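Local atomic coordinates of aminotransferase, class III (Thermomicrobium roseum, PDB entry 6IO1), a protein that probably transfers amino groups between amines and carbonyl compounds as a thermostable, (S)-enantioselective omega-transaminase that uses pyridoxal 5'-phosphate as cofactor. Residues Q116-T127 against F318-G326; I131-K139 against E306-R316. All coordinates share one frame; numbering follows the deposited sequence.

Interaction 1 of 2, residues Q116-T127 against F318-G326; sequences QFTSGGAESNET and FMHGFTYSG. With PMP (4'-deoxy-4'-aminopyridoxal-5'-phosphate), chain C.
F322 lays its ring flat against the side chain of E123. E123 CG stands 3.6 Å from the centroid of the F322 ring, a CH-pi contact over the face. The carboxylate plane is only 7° from the ring plane, so the two groups are stacked. S119 N donates to E123 OE1 at 2.7 Å from above the carboxylate plane, which helps fix the rotation of the group. At the edge of the same ring lies T127 OG1.

Two direct hydrogen bonds cross the contact. H320 NE2 donates a hydrogen bond to T127 OG1 at 2.9 Å, close to the imidazole plane. T127 OG1 in turn donates to E123 O, which also accepts from T127 N on the opposite face. The S325 hydroxyl, swung opposite its own N (chi1 164°), is brought to F117 O, to which it donates at 2.8 Å from above the carbonyl plane. The amide NE2 of Q116 lies at the edge of the F318 ring and donates a hydrogen bond to L20 O of the second subunit.

One water joins Q116 OE1 and F117 O to F322 N; another joins F117 N to S325 OG.

The helix that follows strand 112-118 starts at the cofactor. G121 N donates to PMP O1P at 2.9 Å. This is the phosphate-binding helix N-terminus of fold-type I PLP enzymes, with G120 as N-cap.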
loop_
_atom_site.group_PDB
_atom_site.type_symbol
_atom_site.label_atom_id
_atom_site.label_comp_id
_atom_site.label_asym_id
_atom_site.label_seq_id
_atom_site.Cartn_x
_atom_site.Cartn_y
_atom_site.Cartn_z
ATOM N N GLN B 116 -6.387 -12.468 2.647
ATOM C CA GLN B 116 -5.155 -12.025 2.006
ATOM C C GLN B 116 -4.780 -10.670 2.581
ATOM O O GLN B 116 -5.600 -9.748 2.583
ATOM C CB GLN B 116 -5.289 -11.926 0.486
ATOM C CG GLN B 116 -3.969 -11.588 -0.200
ATOM C CD GLN B 116 -4.100 -11.438 -1.701
ATOM O OE1 GLN B 116 -4.072 -10.327 -2.230
ATOM N NE2 GLN B 116 -4.237 -12.559 -2.398
ATOM N N PHE B 117 -3.548 -10.546 3.055
ATOM C CA PHE B 117 -3.139 -9.340 3.755
ATOM C C PHE B 117 -2.514 -8.319 2.809
ATOM O O PHE B 117 -2.098 -8.630 1.691
ATOM C CB PHE B 117 -2.178 -9.697 4.886
ATOM C CG PHE B 117 -2.793 -10.587 5.926
ATOM C CD1 PHE B 117 -3.749 -10.091 6.797
ATOM C CD2 PHE B 117 -2.443 -11.924 6.013
ATOM C CE1 PHE B 117 -4.331 -10.905 7.747
ATOM C CE2 PHE B 117 -3.022 -12.744 6.964
ATOM C CZ PHE B 117 -3.968 -12.234 7.832
ATOM N N THR B 118 -2.491 -7.072 3.274
ATOM C CA THR B 118 -1.991 -5.911 2.550
ATOM C C THR B 118 -1.299 -5.008 3.566
ATOM O O THR B 118 -1.093 -5.389 4.723
ATOM C CB THR B 118 -3.118 -5.157 1.825
ATOM O OG1 THR B 118 -4.014 -4.592 2.790
ATOM C CG2 THR B 118 -3.894 -6.070 0.880
ATOM N N SER B 119 -0.931 -3.803 3.136
ATOM C CA SER B 119 -0.308 -2.828 4.020
ATOM C C SER B 119 -1.173 -1.604 4.293
ATOM O O SER B 119 -0.739 -0.716 5.033
ATOM C CB SER B 119 1.041 -2.382 3.445
ATOM O OG SER B 119 1.968 -3.451 3.437
ATOM N N GLY B 120 -2.378 -1.528 3.736
ATOM C CA GLY B 120 -3.194 -0.345 3.952
ATOM C C GLY B 120 -4.611 -0.536 3.465
ATOM O O GLY B 120 -4.949 -1.534 2.823
ATOM N N GLY B 121 -5.446 0.455 3.792
ATOM C CA GLY B 121 -6.850 0.395 3.415
ATOM C C GLY B 121 -7.077 0.447 1.915
ATOM O O GLY B 121 -7.917 -0.281 1.383
ATOM N N ALA B 122 -6.358 1.332 1.216
ATOM C CA ALA B 122 -6.514 1.420 -0.234
ATOM C C ALA B 122 -6.099 0.122 -0.909
ATOM O O ALA B 122 -6.766 -0.344 -1.842
ATOM C CB ALA B 122 -5.711 2.594 -0.791
ATOM N N GLU B 123 -4.992 -0.474 -0.454
ATOM C CA GLU B 123 -4.583 -1.772 -0.980
ATOM C C GLU B 123 -5.669 -2.813 -0.747
ATOM O O GLU B 123 -5.974 -3.616 -1.639
ATOM C CB GLU B 123 -3.275 -2.215 -0.324
ATOM C CG GLU B 123 -2.023 -1.534 -0.849
ATOM C CD GLU B 123 -0.752 -2.130 -0.266
ATOM O OE1 GLU B 123 -0.854 -3.092 0.526
ATOM O OE2 GLU B 123 0.348 -1.638 -0.597
ATOM N N SER B 124 -6.285 -2.791 0.436
ATOM C CA SER B 124 -7.328 -3.758 0.762
ATOM C C SER B 124 -8.541 -3.588 -0.144
ATOM O O SER B 124 -9.088 -4.567 -0.661
ATOM C CB SER B 124 -7.729 -3.617 2.231
ATOM O OG SER B 124 -6.644 -3.925 3.090
ATOM N N ASN B 125 -8.992 -2.347 -0.332
ATOM C CA ASN B 125 -10.167 -2.113 -1.167
ATOM C C ASN B 125 -9.892 -2.445 -2.629
ATOM O O ASN B 125 -10.763 -2.992 -3.319
ATOM C CB ASN B 125 -10.643 -0.672 -1.001
ATOM C CG ASN B 125 -11.371 -0.456 0.311
ATOM O OD1 ASN B 125 -11.987 -1.376 0.848
ATOM N ND2 ASN B 125 -11.291 0.757 0.844
ATOM N N GLU B 126 -8.692 -2.124 -3.125
ATOM C CA GLU B 126 -8.335 -2.529 -4.481
ATOM C C GLU B 126 -8.342 -4.045 -4.613
ATOM O O GLU B 126 -8.853 -4.591 -5.601
ATOM C CB GLU B 126 -6.963 -1.970 -4.860
ATOM C CG GLU B 126 -6.382 -2.551 -6.142
ATOM C CD GLU B 126 -6.988 -1.945 -7.395
ATOM O OE1 GLU B 126 -6.538 -2.303 -8.503
ATOM O OE2 GLU B 126 -7.911 -1.111 -7.278
ATOM N N THR B 127 -7.792 -4.740 -3.615
ATOM C CA THR B 127 -7.794 -6.197 -3.633
ATOM C C THR B 127 -9.215 -6.742 -3.643
ATOM O O THR B 127 -9.518 -7.681 -4.382
ATOM C CB THR B 127 -7.020 -6.735 -2.427
ATOM O OG1 THR B 127 -5.660 -6.284 -2.490
ATOM C CG2 THR B 127 -7.045 -8.256 -2.408
ATOM N N PHE B 318 -2.971 -17.093 -9.213
ATOM C CA PHE B 318 -3.758 -15.900 -8.921
ATOM C C PHE B 318 -2.847 -14.693 -9.102
ATOM O O PHE B 318 -1.994 -14.417 -8.253
ATOM C CB PHE B 318 -4.327 -15.975 -7.507
ATOM C CG PHE B 318 -5.164 -14.789 -7.119
ATOM C CD1 PHE B 318 -6.178 -14.340 -7.946
ATOM C CD2 PHE B 318 -4.946 -14.135 -5.918
ATOM C CE1 PHE B 318 -6.953 -13.252 -7.587
ATOM C CE2 PHE B 318 -5.717 -13.046 -5.554
ATOM C CZ PHE B 318 -6.722 -12.606 -6.390
ATOM N N MET B 319 -3.029 -13.967 -10.203
ATOM C CA MET B 319 -2.095 -12.914 -10.604
ATOM C C MET B 319 -2.443 -11.584 -9.935
ATOM O O MET B 319 -2.740 -10.581 -10.583
ATOM C CB MET B 319 -2.074 -12.784 -12.124
ATOM C CG MET B 319 -1.581 -14.029 -12.845
ATOM S SD MET B 319 0.118 -14.466 -12.424
ATOM C CE MET B 319 1.011 -13.084 -13.129
ATOM N N HIS B 320 -2.393 -11.588 -8.605
ATOM C CA HIS B 320 -2.597 -10.368 -7.838
ATOM C C HIS B 320 -1.858 -10.477 -6.514
ATOM O O HIS B 320 -1.856 -11.537 -5.883
ATOM C CB HIS B 320 -4.085 -10.103 -7.585
ATOM C CG HIS B 320 -4.342 -9.035 -6.567
ATOM N ND1 HIS B 320 -4.436 -7.701 -6.896
ATOM C CD2 HIS B 320 -4.519 -9.106 -5.226
ATOM C CE1 HIS B 320 -4.664 -6.995 -5.804
ATOM N NE2 HIS B 320 -4.717 -7.823 -4.776
ATOM N N GLY B 321 -1.229 -9.379 -6.105
ATOM C CA GLY B 321 -0.581 -9.334 -4.810
ATOM C C GLY B 321 0.328 -8.142 -4.607
ATOM O O GLY B 321 1.027 -7.716 -5.530
ATOM N N PHE B 322 0.352 -7.618 -3.388
ATOM C CA PHE B 322 1.276 -6.561 -3.011
ATOM C C PHE B 322 2.473 -7.182 -2.303
ATOM O O PHE B 322 2.347 -8.198 -1.615
ATOM C CB PHE B 322 0.595 -5.527 -2.110
ATOM C CG PHE B 322 -0.530 -4.785 -2.778
ATOM C CD1 PHE B 322 -0.284 -3.640 -3.519
ATOM C CD2 PHE B 322 -1.837 -5.232 -2.663
ATOM C CE1 PHE B 322 -1.318 -2.957 -4.132
ATOM C CE2 PHE B 322 -2.876 -4.554 -3.275
ATOM C CZ PHE B 322 -2.616 -3.414 -4.009
ATOM N N THR B 323 3.641 -6.560 -2.488
ATOM C CA THR B 323 4.898 -7.171 -2.060
ATOM C C THR B 323 4.880 -7.544 -0.581
ATOM O O THR B 323 5.324 -8.634 -0.204
ATOM C CB THR B 323 6.063 -6.226 -2.353
ATOM O OG1 THR B 323 6.254 -6.124 -3.771
ATOM C CG2 THR B 323 7.344 -6.733 -1.706
ATOM N N TYR B 324 4.354 -6.665 0.268
ATOM C CA TYR B 324 4.421 -6.849 1.710
ATOM C C TYR B 324 3.191 -7.546 2.277
ATOM O O TYR B 324 2.930 -7.443 3.482
ATOM C CB TYR B 324 4.656 -5.500 2.391
ATOM C CG TYR B 324 6.084 -5.043 2.226
ATOM C CD1 TYR B 324 7.135 -5.863 2.613
ATOM C CD2 TYR B 324 6.386 -3.816 1.652
ATOM C CE1 TYR B 324 8.445 -5.468 2.457
ATOM C CE2 TYR B 324 7.698 -3.411 1.490
ATOM C CZ TYR B 324 8.722 -4.242 1.895
ATOM O OH TYR B 324 10.031 -3.852 1.742
ATOM N N SER B 325 2.427 -8.235 1.433
ATOM C CA SER B 325 1.262 -8.983 1.887
ATOM C C SER B 325 1.668 -10.018 2.930
ATOM O O SER B 325 2.515 -10.877 2.668
ATOM C CB SER B 325 0.592 -9.666 0.697
ATOM O OG SER B 325 -0.299 -10.680 1.125
ATOM N N GLY B 326 1.062 -9.937 4.112
ATOM C CA GLY B 326 1.351 -10.901 5.156
ATOM C C GLY B 326 2.694 -10.724 5.823
ATOM O O GLY B 326 3.319 -11.717 6.210
HETATM N N1 PMP C . -10.852 2.829 3.654
HETATM C C2 PMP C . -11.332 3.667 4.571
HETATM C C2A PMP C . -12.683 3.399 5.159
HETATM C C3 PMP C . -10.588 4.782 4.978
HETATM O O3 PMP C . -11.106 5.623 5.918
HETATM C C4 PMP C . -9.329 5.017 4.419
HETATM C C4A PMP C . -8.510 6.212 4.842
HETATM N N4A PMP C . -8.782 6.620 6.223
HETATM C C5 PMP C . -8.841 4.122 3.456
HETATM C C6 PMP C . -9.643 3.050 3.113
HETATM C C5A PMP C . -7.500 4.323 2.819
HETATM O O4P PMP C . -6.455 3.663 3.600
HETATM P P PMP C . -4.892 3.821 3.224
HETATM O O1P PMP C . -4.138 2.979 4.235
HETATM O O2P PMP C . -4.750 3.309 1.805
HETATM O O3P PMP C . -4.591 5.302 3.348
HETATM O O HOH W 1 -1.961 -8.473 -1.376
HETATM O O HOH W 2 -1.559 -12.646 2.567
HETATM O O HOH W 3 0.704 -7.525 5.056
#

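Interaction 2 of 2, residues I131-K139 against E306-R316; sequences IARYYWWLK and EIAETLASADR
This is a helix-helix contact with a polar rim, between the C-terminal part of helix 121-138 and helix 305-312 with the loop that follows. The axes of the segments 131-138 and 306-312 come within 9.6 Å and cross at 61°. Y135 and L311 interlock as knobs into holes. Y135 sits among E306, I307, T310 and L311. L311 sits among I131, Y134, Y135 and L138.

The Y135 ring takes I307 CG1 over one face in a CH-pi contact. L311 CD2 reaches both Y134 CD2 and L138 CD1 at 3.7 Å. L138 CD2 lies against A314 CB.

Polar groups close one end. E306 OE2 accepts from Y135 OH at 2.9 Å on its anti lone pair. K139 NZ forms a salt bridge with the same oxygen at 3.1 Å, on the syn side. The ammonium also donates to T310 OG1. The bend of K139 at chi2 (-69°) turns its chain toward these two acceptors.

At the other end R316 NH2 donates to Y134 OH at 2.7 Å, tilted from the guanidinium plane. W137 CZ3 stands over a face of that guanidinium. A water links Y134 OH to L311 O.

F174 of the second subunit meets the Y134 ring, and R30 of that subunit forms a salt bridge with E309 of helix 305-312. Strand 256-260 adjoins helix 121-138, where L256 touches A132, Y135 and W136.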
loop_
_atom_site.group_PDB
_atom_site.type_symbol
_atom_site.label_atom_id
_atom_site.label_comp_id
_atom_site.label_asym_id
_atom_site.label_seq_id
_atom_site.Cartn_x
_atom_site.Cartn_y
_atom_site.Cartn_z
ATOM N N ILE B 131 -10.886 -8.880 -6.562
ATOM C CA ILE B 131 -11.360 -10.219 -6.224
ATOM C C ILE B 131 -12.804 -10.409 -6.667
ATOM O O ILE B 131 -13.167 -11.465 -7.187
ATOM C CB ILE B 131 -11.185 -10.491 -4.718
ATOM C CG1 ILE B 131 -9.725 -10.812 -4.403
ATOM C CG2 ILE B 131 -12.078 -11.638 -4.267
ATOM C CD1 ILE B 131 -9.458 -11.055 -2.937
ATOM N N ALA B 132 -13.651 -9.399 -6.463
ATOM C CA ALA B 132 -15.042 -9.510 -6.900
ATOM C C ALA B 132 -15.129 -9.670 -8.414
ATOM O O ALA B 132 -15.839 -10.552 -8.929
ATOM C CB ALA B 132 -15.836 -8.288 -6.439
ATOM N N ARG B 133 -14.396 -8.827 -9.149
ATOM C CA ARG B 133 -14.427 -8.916 -10.606
ATOM C C ARG B 133 -13.865 -10.250 -11.091
ATOM O O ARG B 133 -14.423 -10.873 -12.001
ATOM C CB ARG B 133 -13.671 -7.736 -11.216
ATOM C CG ARG B 133 -14.396 -6.412 -11.015
ATOM C CD ARG B 133 -13.547 -5.213 -11.392
ATOM N NE ARG B 133 -14.374 -4.029 -11.610
ATOM C CZ ARG B 133 -13.901 -2.795 -11.738
ATOM N NH1 ARG B 133 -12.598 -2.568 -11.655
ATOM N NH2 ARG B 133 -14.736 -1.782 -11.935
ATOM N N TYR B 134 -12.765 -10.708 -10.487
ATOM C CA TYR B 134 -12.173 -11.993 -10.846
ATOM C C TYR B 134 -13.108 -13.149 -10.512
ATOM O O TYR B 134 -13.151 -14.151 -11.233
ATOM C CB TYR B 134 -10.835 -12.148 -10.123
ATOM C CG TYR B 134 -10.076 -13.416 -10.425
ATOM C CD1 TYR B 134 -9.760 -13.773 -11.728
ATOM C CD2 TYR B 134 -9.657 -14.251 -9.397
ATOM C CE1 TYR B 134 -9.057 -14.932 -12.000
ATOM C CE2 TYR B 134 -8.954 -15.409 -9.659
ATOM C CZ TYR B 134 -8.656 -15.746 -10.960
ATOM O OH TYR B 134 -7.956 -16.901 -11.221
ATOM N N TYR B 135 -13.847 -13.035 -9.408
ATOM C CA TYR B 135 -14.816 -14.056 -9.030
ATOM C C TYR B 135 -15.895 -14.188 -10.089
ATOM O O TYR B 135 -16.226 -15.298 -10.524
ATOM C CB TYR B 135 -15.421 -13.707 -7.667
ATOM C CG TYR B 135 -16.679 -14.466 -7.294
ATOM C CD1 TYR B 135 -16.606 -15.672 -6.611
ATOM C CD2 TYR B 135 -17.939 -13.962 -7.599
ATOM C CE1 TYR B 135 -17.750 -16.365 -6.257
ATOM C CE2 TYR B 135 -19.089 -14.649 -7.252
ATOM C CZ TYR B 135 -18.988 -15.848 -6.580
ATOM O OH TYR B 135 -20.128 -16.535 -6.231
ATOM N N TRP B 136 -16.461 -13.059 -10.519
ATOM C CA TRP B 136 -17.466 -13.122 -11.578
ATOM C C TRP B 136 -16.863 -13.606 -12.894
ATOM O O TRP B 136 -17.526 -14.306 -13.668
ATOM C CB TRP B 136 -18.151 -11.769 -11.744
ATOM C CG TRP B 136 -19.085 -11.471 -10.613
ATOM C CD1 TRP B 136 -19.022 -10.411 -9.760
ATOM C CD2 TRP B 136 -20.211 -12.257 -10.193
ATOM N NE1 TRP B 136 -20.043 -10.478 -8.843
ATOM C CE2 TRP B 136 -20.787 -11.603 -9.087
ATOM C CE3 TRP B 136 -20.791 -13.446 -10.650
ATOM C CZ2 TRP B 136 -21.912 -12.096 -8.430
ATOM C CZ3 TRP B 136 -21.909 -13.934 -9.995
ATOM C CH2 TRP B 136 -22.457 -13.260 -8.898
ATOM N N TRP B 137 -15.607 -13.241 -13.166
ATOM C CA TRP B 137 -14.932 -13.723 -14.370
ATOM C C TRP B 137 -14.798 -15.242 -14.358
ATOM O O TRP B 137 -15.027 -15.902 -15.379
ATOM C CB TRP B 137 -13.559 -13.059 -14.493
ATOM C CG TRP B 137 -12.809 -13.381 -15.755
ATOM C CD1 TRP B 137 -13.001 -12.825 -16.987
ATOM C CD2 TRP B 137 -11.732 -14.316 -15.901
ATOM N NE1 TRP B 137 -12.118 -13.364 -17.892
ATOM C CE2 TRP B 137 -11.328 -14.281 -17.251
ATOM C CE3 TRP B 137 -11.075 -15.182 -15.022
ATOM C CZ2 TRP B 137 -10.297 -15.078 -17.742
ATOM C CZ3 TRP B 137 -10.050 -15.974 -15.513
ATOM C CH2 TRP B 137 -9.672 -15.917 -16.860
ATOM N N LEU B 138 -14.423 -15.812 -13.211
ATOM C CA LEU B 138 -14.310 -17.262 -13.093
ATOM C C LEU B 138 -15.663 -17.945 -13.239
ATOM O O LEU B 138 -15.730 -19.107 -13.659
ATOM C CB LEU B 138 -13.675 -17.629 -11.753
ATOM C CG LEU B 138 -12.174 -17.372 -11.608
ATOM C CD1 LEU B 138 -11.737 -17.591 -10.170
ATOM C CD2 LEU B 138 -11.380 -18.262 -12.550
ATOM N N LYS B 139 -16.745 -17.250 -12.898
ATOM C CA LYS B 139 -18.089 -17.801 -13.007
ATOM C C LYS B 139 -18.651 -17.713 -14.418
ATOM O O LYS B 139 -19.805 -18.099 -14.632
ATOM C CB LYS B 139 -19.031 -17.083 -12.038
ATOM C CG LYS B 139 -18.739 -17.337 -10.568
ATOM C CD LYS B 139 -19.047 -18.771 -10.177
ATOM C CE LYS B 139 -19.314 -18.882 -8.684
ATOM N NZ LYS B 139 -19.241 -20.290 -8.209
ATOM N N GLU B 306 -17.479 -19.402 -0.142
ATOM C CA GLU B 306 -17.901 -19.566 -1.531
ATOM C C GLU B 306 -16.940 -18.871 -2.492
ATOM O O GLU B 306 -16.509 -19.457 -3.494
ATOM C CB GLU B 306 -19.325 -19.031 -1.703
ATOM C CG GLU B 306 -19.643 -18.503 -3.092
ATOM C CD GLU B 306 -19.823 -19.608 -4.112
ATOM O OE1 GLU B 306 -19.999 -20.775 -3.705
ATOM O OE2 GLU B 306 -19.793 -19.306 -5.323
ATOM N N ILE B 307 -16.592 -17.615 -2.197
ATOM C CA ILE B 307 -15.677 -16.866 -3.056
ATOM C C ILE B 307 -14.311 -17.541 -3.091
ATOM O O ILE B 307 -13.694 -17.686 -4.155
ATOM C CB ILE B 307 -15.574 -15.405 -2.582
ATOM C CG1 ILE B 307 -16.884 -14.665 -2.859
ATOM C CG2 ILE B 307 -14.403 -14.700 -3.252
ATOM C CD1 ILE B 307 -16.897 -13.243 -2.356
ATOM N N ALA B 308 -13.814 -17.953 -1.923
ATOM C CA ALA B 308 -12.518 -18.617 -1.859
ATOM C C ALA B 308 -12.531 -19.936 -2.617
ATOM O O ALA B 308 -11.552 -20.283 -3.286
ATOM C CB ALA B 308 -12.116 -18.841 -0.405
ATOM N N GLU B 309 -13.619 -20.701 -2.503
ATOM C CA GLU B 309 -13.727 -21.956 -3.239
ATOM C C GLU B 309 -13.719 -21.708 -4.741
ATOM O O GLU B 309 -13.057 -22.431 -5.497
ATOM C CB GLU B 309 -15.001 -22.692 -2.822
ATOM C CG GLU B 309 -15.131 -24.096 -3.383
ATOM C CD GLU B 309 -14.339 -25.112 -2.588
ATOM O OE1 GLU B 309 -14.016 -24.831 -1.414
ATOM O OE2 GLU B 309 -14.042 -26.194 -3.136
ATOM N N THR B 310 -14.437 -20.674 -5.188
ATOM C CA THR B 310 -14.431 -20.327 -6.605
ATOM C C THR B 310 -13.026 -19.961 -7.069
ATOM O O THR B 310 -12.568 -20.421 -8.122
ATOM C CB THR B 310 -15.404 -19.176 -6.869
ATOM O OG1 THR B 310 -16.741 -19.603 -6.587
ATOM C CG2 THR B 310 -15.317 -18.726 -8.322
ATOM N N LEU B 311 -12.326 -19.135 -6.288
ATOM C CA LEU B 311 -10.966 -18.746 -6.652
ATOM C C LEU B 311 -10.035 -19.952 -6.696
ATOM O O LEU B 311 -9.220 -20.084 -7.617
ATOM C CB LEU B 311 -10.433 -17.700 -5.671
ATOM C CG LEU B 311 -11.109 -16.328 -5.583
ATOM C CD1 LEU B 311 -10.091 -15.265 -5.199
ATOM C CD2 LEU B 311 -11.810 -15.954 -6.881
ATOM N N ALA B 312 -10.138 -20.844 -5.710
ATOM C CA ALA B 312 -9.265 -22.005 -5.616
ATOM C C ALA B 312 -9.662 -23.131 -6.561
ATOM O O ALA B 312 -8.939 -24.131 -6.640
ATOM C CB ALA B 312 -9.241 -22.529 -4.178
ATOM N N SER B 313 -10.781 -23.002 -7.273
ATOM C CA SER B 313 -11.173 -24.031 -8.227
ATOM C C SER B 313 -10.439 -23.919 -9.558
ATOM O O SER B 313 -10.523 -24.847 -10.371
ATOM C CB SER B 313 -12.684 -23.976 -8.471
ATOM O OG SER B 313 -13.022 -22.900 -9.329
ATOM N N ALA B 314 -9.726 -22.821 -9.800
ATOM C CA ALA B 314 -9.011 -22.622 -11.053
ATOM C C ALA B 314 -7.562 -23.074 -10.908
ATOM O O ALA B 314 -6.847 -22.614 -10.011
ATOM C CB ALA B 314 -9.068 -21.153 -11.477
ATOM N N ASP B 315 -7.132 -23.967 -11.801
ATOM C CA ASP B 315 -5.754 -24.459 -11.812
ATOM C C ASP B 315 -4.878 -23.455 -12.563
ATOM O O ASP B 315 -4.424 -23.675 -13.688
ATOM C CB ASP B 315 -5.685 -25.847 -12.436
ATOM C CG ASP B 315 -4.301 -26.462 -12.342
ATOM O OD1 ASP B 315 -3.442 -25.905 -11.624
ATOM O OD2 ASP B 315 -4.070 -27.507 -12.987
ATOM N N ARG B 316 -4.644 -22.324 -11.902
ATOM C CA ARG B 316 -3.854 -21.240 -12.464
ATOM C C ARG B 316 -3.332 -20.389 -11.318
ATOM O O ARG B 316 -3.817 -20.475 -10.187
ATOM C CB ARG B 316 -4.678 -20.387 -13.432
ATOM C CG ARG B 316 -5.739 -19.552 -12.737
ATOM C CD ARG B 316 -6.812 -19.075 -13.703
ATOM N NE ARG B 316 -6.308 -18.085 -14.651
ATOM C CZ ARG B 316 -6.000 -16.830 -14.336
ATOM N NH1 ARG B 316 -5.550 -16.005 -15.271
ATOM N NH2 ARG B 316 -6.139 -16.397 -13.090
HETATM O O HOH W 4 -7.454 -18.204 -8.883
#

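Helix 121-138 joins the two contacts. Its N-terminal end belongs to interaction 1 and holds the PMP phosphate. Its C-terminal part belongs to interaction 2, whose centre lies about 17 Å from that of interaction 1. Both segments of interaction 2 lie between those of interaction 1 in sequence, so it is nested inside the loop that interaction 1 closes. The contacts meet at F318, where F318 CE1 packs on Y134 CD2 at 3.4 Å. Both reach the second subunit. T323 OG1, in segment 318-326, hydrogen-bonds to K289 NZ of that subunit, and PMP receives a hydrogen bond from T323 N of the second subunit. The cofactor site is thus built at the dimer interface.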